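Putative NADPH-dependent oxidoreductase (Desulfitobacterium hafniense DCB-2, PDB 3DB2) probably catalyses NAD(P)-dependent oxidation or reduction of a substrate not yet identified, as a two-domain GFO/IDH/MocA-type dehydrogenase with a Rossmann-fold nucleotide-binding domain. Local coordinates at residues W16-L30 against D301-V313. Residues are numbered along the deposited sequence; the frame is centred on the assembly and turned at random.
Sequences WAYVMADAYTKSEKL and DHLRVEVEEVADV
L303 packs as a knob into the hole formed by W16, V19, M20 and A23 on helix 16-24, a compact example of two helices meeting nearly at right angles (crossing angle -79°). Its CD1 lies 3.7 Å from V19 CG1, while CD2 packs against the selenium of M20. The selenomethionine chain, bent at chi2 and chi3, carries its CE on to V307 CG2, a tight 3.4 Å pair. V307 sends its other methyl, CG1, to L30 CD1, and L30 CD2 meets A311 CB, extending the apolar seam from the helix into the start of strand 30-36.

Beyond this seam the contact turns polar. R304, with CG anti to its own amide nitrogen (chi1 173°) and the chain extended as far as NE, runs past A23 O and turns one guanidinium face to K26 O and S27 N, both offset toward its rim. At the edge, NE gives E308 OE2 a nearly straight bond (2.9 Å, 170°), in the guanidinium plane but from above the carboxylate plane, and NH2 shares a water with E28 N. S27 OG donates to the same E308 oxygen, at a separation (2.5 Å) so short that its exact length is doubtful, and accepts from K29 N, closing an ST turn. K29 NZ then grips both D312 oxygens on their syn sides, OD1 at 2.6 Å; Y3 also bonds OD1. A leucine in place of R304 would probably leave E308 without its salt-bridge mate and the water without one donor.

The chemistry thus implies a divided joint: apolar packing joins helix 302-316 to helix 15-24 of the Rossmann fold, while linked charges and hydroxyls tie it to the turns before strand 30-36, and would probably restrain them.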
# COMPACT_ATOMS: atom_id res chain seq x y z
N TRP C 16 18.56 -21.21 -11.32
CA TRP C 16 18.58 -20.98 -9.88
C TRP C 16 19.51 -21.97 -9.20
O TRP C 16 20.16 -21.62 -8.22
CB TRP C 16 17.15 -21.05 -9.29
CG TRP C 16 17.19 -20.54 -7.88
CD1 TRP C 16 16.93 -21.27 -6.75
CD2 TRP C 16 17.52 -19.20 -7.46
NE1 TRP C 16 17.08 -20.46 -5.65
CE2 TRP C 16 17.43 -19.19 -6.06
CE3 TRP C 16 17.87 -18.02 -8.13
CZ2 TRP C 16 17.69 -18.04 -5.32
CZ3 TRP C 16 18.12 -16.87 -7.41
CH2 TRP C 16 18.03 -16.91 -6.01
N ALA C 17 19.65 -23.20 -9.71
CA ALA C 17 20.65 -24.09 -9.11
C ALA C 17 22.05 -23.53 -9.07
O ALA C 17 22.83 -23.78 -8.15
CB ALA C 17 20.67 -25.40 -9.90
N TYR C 18 22.44 -22.77 -10.10
CA TYR C 18 23.76 -22.17 -10.18
C TYR C 18 23.90 -20.94 -9.27
O TYR C 18 24.91 -20.65 -8.64
CB TYR C 18 24.02 -21.77 -11.64
CG TYR C 18 24.24 -22.91 -12.60
CD1 TYR C 18 23.23 -23.73 -13.06
CD2 TYR C 18 25.53 -23.17 -13.05
CE1 TYR C 18 23.47 -24.77 -13.94
CE2 TYR C 18 25.78 -24.20 -13.93
CZ TYR C 18 24.76 -25.00 -14.38
OH TYR C 18 25.07 -26.02 -15.26
N VAL C 19 22.85 -20.13 -9.23
CA VAL C 19 22.86 -19.00 -8.28
C VAL C 19 23.05 -19.54 -6.87
O VAL C 19 23.85 -18.95 -6.15
CB VAL C 19 21.58 -18.18 -8.39
CG1 VAL C 19 21.43 -17.11 -7.31
CG2 VAL C 19 21.58 -17.50 -9.76
N MSE C 20 22.33 -20.63 -6.55
CA MSE C 20 22.46 -21.20 -5.20
C MSE C 20 23.89 -21.66 -4.97
O MSE C 20 24.51 -21.27 -3.97
CB MSE C 20 21.46 -22.32 -4.95
CG MSE C 20 20.00 -21.93 -4.74
SE MSE C 20 19.72 -20.55 -3.37
CE MSE C 20 20.29 -21.61 -1.85
N ALA C 21 24.43 -22.47 -5.89
CA ALA C 21 25.76 -23.03 -5.69
C ALA C 21 26.85 -21.96 -5.66
O ALA C 21 27.83 -22.06 -4.93
CB ALA C 21 26.04 -24.07 -6.78
N ASP C 22 26.70 -20.92 -6.46
CA ASP C 22 27.63 -19.80 -6.41
C ASP C 22 27.74 -19.27 -4.98
O ASP C 22 28.78 -18.88 -4.46
CB ASP C 22 27.15 -18.70 -7.36
CG ASP C 22 27.50 -19.00 -8.80
OD1 ASP C 22 28.16 -20.03 -9.05
OD2 ASP C 22 27.10 -18.20 -9.67
N ALA C 23 26.63 -19.27 -4.24
CA ALA C 23 26.73 -18.85 -2.84
C ALA C 23 27.17 -19.97 -1.91
O ALA C 23 28.10 -19.78 -1.11
CB ALA C 23 25.37 -18.28 -2.46
N TYR C 24 26.51 -21.13 -1.94
CA TYR C 24 26.71 -22.10 -0.86
C TYR C 24 28.06 -22.79 -0.98
O TYR C 24 28.56 -23.31 0.04
CB TYR C 24 25.57 -23.11 -0.72
CG TYR C 24 25.23 -24.08 -1.80
CD1 TYR C 24 26.06 -25.16 -2.08
CD2 TYR C 24 24.09 -23.94 -2.57
CE1 TYR C 24 25.77 -26.07 -3.08
CE2 TYR C 24 23.78 -24.84 -3.58
CZ TYR C 24 24.64 -25.90 -3.82
OH TYR C 24 24.36 -26.82 -4.81
N THR C 25 28.65 -22.86 -2.17
CA THR C 25 29.91 -23.63 -2.21
C THR C 25 31.04 -22.82 -1.59
O THR C 25 32.15 -23.32 -1.40
CB THR C 25 30.27 -24.08 -3.63
OG1 THR C 25 30.43 -22.93 -4.49
CG2 THR C 25 29.14 -24.91 -4.20
N LYS C 26 30.78 -21.56 -1.24
CA LYS C 26 31.75 -20.79 -0.48
C LYS C 26 31.88 -21.25 0.98
O LYS C 26 32.85 -20.89 1.64
CB LYS C 26 31.39 -19.31 -0.44
CG LYS C 26 31.17 -18.67 -1.80
CD LYS C 26 30.96 -17.17 -1.59
CE LYS C 26 30.51 -16.53 -2.89
NZ LYS C 26 30.48 -15.04 -2.76
N SER C 27 30.89 -22.01 1.44
CA SER C 27 30.82 -22.46 2.82
C SER C 27 31.78 -23.61 3.17
O SER C 27 31.81 -24.62 2.46
CB SER C 27 29.41 -22.94 3.15
OG SER C 27 29.26 -23.14 4.55
N GLU C 28 32.48 -23.44 4.27
CA GLU C 28 33.29 -24.45 4.94
C GLU C 28 32.45 -25.53 5.60
O GLU C 28 32.94 -26.57 6.04
CB GLU C 28 34.15 -23.76 6.01
CG GLU C 28 35.09 -22.71 5.43
CD GLU C 28 36.03 -23.29 4.39
OE1 GLU C 28 35.55 -23.76 3.33
OE2 GLU C 28 37.25 -23.27 4.63
N LYS C 29 31.14 -25.29 5.71
CA LYS C 29 30.22 -26.22 6.35
C LYS C 29 29.65 -27.24 5.37
O LYS C 29 29.03 -28.20 5.81
CB LYS C 29 29.09 -25.43 7.05
CG LYS C 29 29.68 -24.57 8.17
CD LYS C 29 28.71 -23.58 8.77
CE LYS C 29 28.77 -23.54 10.29
NZ LYS C 29 27.64 -22.72 10.83
N LEU C 30 29.86 -27.01 4.08
CA LEU C 30 29.25 -27.78 3.02
C LEU C 30 30.29 -28.32 2.04
O LEU C 30 31.32 -27.67 1.86
CB LEU C 30 28.28 -26.91 2.21
CG LEU C 30 27.24 -26.10 2.98
CD1 LEU C 30 26.49 -25.11 2.11
CD2 LEU C 30 26.23 -27.05 3.62
N ASP C 301 24.68 -12.84 3.84
CA ASP C 301 24.65 -13.66 2.63
C ASP C 301 23.43 -14.59 2.71
O ASP C 301 23.53 -15.73 3.15
CB ASP C 301 25.93 -14.46 2.43
CG ASP C 301 26.00 -15.07 1.03
OD1 ASP C 301 24.92 -15.36 0.48
OD2 ASP C 301 27.11 -15.26 0.47
N HIS C 302 22.29 -14.05 2.30
CA HIS C 302 20.98 -14.68 2.53
C HIS C 302 20.90 -16.08 1.95
O HIS C 302 20.31 -16.99 2.54
CB HIS C 302 19.90 -13.76 2.01
CG HIS C 302 19.83 -13.41 0.56
ND1 HIS C 302 18.96 -14.02 -0.33
CD2 HIS C 302 20.53 -12.52 -0.18
CE1 HIS C 302 19.13 -13.50 -1.53
NE2 HIS C 302 20.09 -12.58 -1.47
N LEU C 303 21.53 -16.30 0.79
CA LEU C 303 21.38 -17.62 0.16
C LEU C 303 22.34 -18.61 0.82
O LEU C 303 22.04 -19.77 1.09
CB LEU C 303 21.64 -17.52 -1.35
CG LEU C 303 20.74 -16.57 -2.13
CD1 LEU C 303 21.11 -16.62 -3.61
CD2 LEU C 303 19.28 -16.93 -1.92
N ARG C 304 23.55 -18.15 1.13
CA ARG C 304 24.52 -19.01 1.80
C ARG C 304 24.08 -19.42 3.19
O ARG C 304 24.13 -20.59 3.56
CB ARG C 304 25.86 -18.28 1.91
CG ARG C 304 26.90 -19.02 2.73
CD ARG C 304 28.26 -18.35 2.59
NE ARG C 304 29.24 -18.94 3.50
CZ ARG C 304 30.49 -18.52 3.65
NH1 ARG C 304 30.99 -17.50 2.98
NH2 ARG C 304 31.29 -19.14 4.51
N VAL C 305 23.63 -18.45 3.99
CA VAL C 305 23.28 -18.76 5.38
C VAL C 305 22.08 -19.69 5.45
O VAL C 305 22.00 -20.47 6.42
CB VAL C 305 23.02 -17.54 6.27
CG1 VAL C 305 24.28 -16.70 6.36
CG2 VAL C 305 21.83 -16.73 5.76
N GLU C 306 21.16 -19.66 4.50
CA GLU C 306 19.99 -20.53 4.63
C GLU C 306 20.33 -22.01 4.42
O GLU C 306 19.79 -22.86 5.13
CB GLU C 306 18.87 -20.06 3.71
CG GLU C 306 18.85 -20.47 2.27
CD GLU C 306 17.63 -19.96 1.49
OE1 GLU C 306 16.52 -19.85 2.05
OE2 GLU C 306 17.78 -19.65 0.30
N VAL C 307 21.24 -22.30 3.49
CA VAL C 307 21.73 -23.67 3.31
C VAL C 307 22.58 -24.11 4.50
O VAL C 307 22.47 -25.24 5.01
CB VAL C 307 22.49 -23.79 1.97
CG1 VAL C 307 22.92 -25.23 1.71
CG2 VAL C 307 21.62 -23.26 0.82
N GLU C 308 23.44 -23.23 5.00
CA GLU C 308 24.28 -23.48 6.16
C GLU C 308 23.49 -23.82 7.43
O GLU C 308 23.96 -24.58 8.28
CB GLU C 308 25.19 -22.29 6.49
CG GLU C 308 26.40 -22.22 5.54
CD GLU C 308 27.25 -21.00 5.82
OE1 GLU C 308 26.78 -20.03 6.48
OE2 GLU C 308 28.41 -20.97 5.38
N GLU C 309 22.30 -23.24 7.56
CA GLU C 309 21.45 -23.49 8.71
C GLU C 309 21.04 -24.96 8.72
O GLU C 309 20.89 -25.63 9.74
CB GLU C 309 20.20 -22.62 8.65
CG GLU C 309 19.02 -23.08 9.49
CD GLU C 309 18.02 -21.98 9.75
OE1 GLU C 309 18.37 -20.96 10.40
OE2 GLU C 309 16.88 -22.12 9.29
N VAL C 310 20.80 -25.51 7.52
CA VAL C 310 20.36 -26.92 7.51
C VAL C 310 21.52 -27.80 8.00
O VAL C 310 21.32 -28.71 8.81
CB VAL C 310 19.86 -27.38 6.15
CG1 VAL C 310 19.32 -28.82 6.22
CG2 VAL C 310 18.75 -26.47 5.64
N ALA C 311 22.72 -27.51 7.52
CA ALA C 311 23.94 -28.19 7.91
C ALA C 311 24.17 -28.05 9.41
O ALA C 311 24.53 -29.04 10.04
CB ALA C 311 25.17 -27.64 7.20
N ASP C 312 23.95 -26.83 9.92
CA ASP C 312 24.10 -26.62 11.37
C ASP C 312 23.13 -27.51 12.14
O ASP C 312 23.51 -28.13 13.14
CB ASP C 312 23.87 -25.16 11.73
CG ASP C 312 25.09 -24.31 11.46
OD1 ASP C 312 26.09 -24.82 10.94
OD2 ASP C 312 25.06 -23.10 11.76
N VAL C 313 21.86 -27.58 11.72
CA VAL C 313 20.94 -28.47 12.42
C VAL C 313 21.17 -29.95 12.15
O VAL C 313 20.80 -30.81 12.96
CB VAL C 313 19.47 -28.10 12.13
CG1 VAL C 313 19.28 -26.65 12.58
CG2 VAL C 313 19.13 -28.33 10.68
O HOH W 1 31.86 -21.39 6.12